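Local atomic coordinates of nitric oxide dioxygenase (Rhodothermus marinus DSM 4252, PDB entry 6WK3), a protein that binds heme in a globin fold, probably acts as a nitric oxide dioxygenase, and is here an engineered carbene transferase. Residues A[65-68]-A[73-76]. The protein carries 1 engineered substitution. Numbering follows the deposited sequence.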
# COMPACT_ATOMS: atom_id res chain seq x y z
N ALA A 65 -16.48 -13.77 -4.16
CA ALA A 65 -17.57 -14.73 -4.29
C ALA A 65 -18.34 -14.51 -5.58
O ALA A 65 -18.80 -15.47 -6.21
CB ALA A 65 -18.49 -14.63 -3.07
N ARG A 66 -18.49 -13.25 -6.01
CA ARG A 66 -19.16 -12.95 -7.27
C ARG A 66 -18.34 -13.38 -8.48
O ARG A 66 -18.88 -13.42 -9.59
CB ARG A 66 -19.44 -11.45 -7.37
CG ARG A 66 -20.50 -10.90 -6.43
CD ARG A 66 -21.11 -9.66 -7.04
NE ARG A 66 -21.65 -8.73 -6.05
CZ ARG A 66 -22.94 -8.62 -5.75
NH1 ARG A 66 -23.83 -9.40 -6.35
NH2 ARG A 66 -23.33 -7.74 -4.84
N SER A 67 -17.06 -13.66 -8.30
CA SER A 67 -16.16 -13.95 -9.41
C SER A 67 -15.39 -15.23 -9.16
O SER A 67 -14.27 -15.39 -9.63
CB SER A 67 -15.21 -12.78 -9.66
OG SER A 67 -14.15 -13.15 -10.52
N ILE A 68 -15.98 -16.16 -8.40
CA ILE A 68 -15.30 -17.39 -8.06
C ILE A 68 -15.11 -18.29 -9.28
O ILE A 68 -14.22 -19.14 -9.28
CB ILE A 68 -16.06 -18.11 -6.92
CG1 ILE A 68 -15.20 -19.21 -6.29
CG2 ILE A 68 -17.37 -18.68 -7.43
CD1 ILE A 68 -13.90 -18.71 -5.71
N ALA A 73 -10.37 -12.27 -13.22
CA ALA A 73 -11.01 -10.97 -13.36
C ALA A 73 -10.80 -10.07 -12.16
O ALA A 73 -11.22 -8.91 -12.19
CB ALA A 73 -12.51 -11.14 -13.61
N LEU A 74 -10.17 -10.58 -11.10
CA LEU A 74 -9.83 -9.79 -9.92
C LEU A 74 -8.35 -9.43 -9.87
O LEU A 74 -7.82 -9.15 -8.79
CB LEU A 74 -10.22 -10.56 -8.65
CG LEU A 74 -11.69 -10.97 -8.52
CD1 LEU A 74 -11.83 -12.05 -7.47
CD2 LEU A 74 -12.56 -9.78 -8.17
N GLN A 75 -7.67 -9.42 -11.03
CA GLN A 75 -6.22 -9.23 -11.07
C GLN A 75 -5.81 -7.91 -10.42
O GLN A 75 -4.85 -7.87 -9.64
CB GLN A 75 -5.72 -9.29 -12.51
N ALA A 76 -6.52 -6.82 -10.72
CA ALA A 76 -6.14 -5.53 -10.16
C ALA A 76 -6.29 -5.51 -8.65
O ALA A 76 -5.44 -4.97 -7.94
CB ALA A 76 -6.98 -4.42 -10.79
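Ser67 meets Leu74 and Ala73 through van der Waals contact alone; no hydrogen bond or salt bridge spans the two segments. The hydroxyl of Ser67 lies closest to the branch point of Leu74, with OG 3.8 Å from CG, and the methyl CD1 of Leu74 sits 4.0 Å from the same OG. The carbon beneath the hydroxyl takes part as well: Ser67 CB is 4.1 Å from Leu74 CD1, so the serine side chain lies against the leucine with both its atoms. With OG turned anti to the backbone N of Ser67 (chi1 167°), the hydroxyl is directed at the leucine. Leu74 answers with CG beside the backbone N (chi1 -57°) and so anti to the carbonyl carbon, which carries the isobutyl group back toward the serine. Replacing Leu74 with alanine would remove CG and both methyls and would probably leave the side chain of Ser67 without the larger of its two apolar neighbours across this contact, opening a gap between the two helix ends.

A lighter touch comes from Ala73, whose CB lies 4.0 Å from Ser67 OG. The hydroxyl thus has two apolar neighbours across this contact, and the backbones stay well apart, Ser67 CA and Ala73 CA being 7.1 Å from each other. Together the segments bury a modest 106 Å².

This surface contact lies across the corner between the helices that correspond to E and F of the globin fold, joining the C-terminal end of helix 50-66 to the start of helix 75-88, which carries the heme ligand His85 and has Leu74 at its N-cap position. Leu74 also packs on Ala63 and Tyr64 of helix 50-66, and its side chain is about 9 Å from a bound heme. Behind the serine, Ala65 packs on Val18 and Leu21 of helix 18-39, while Ile68 touches Val14 of helix 8-16.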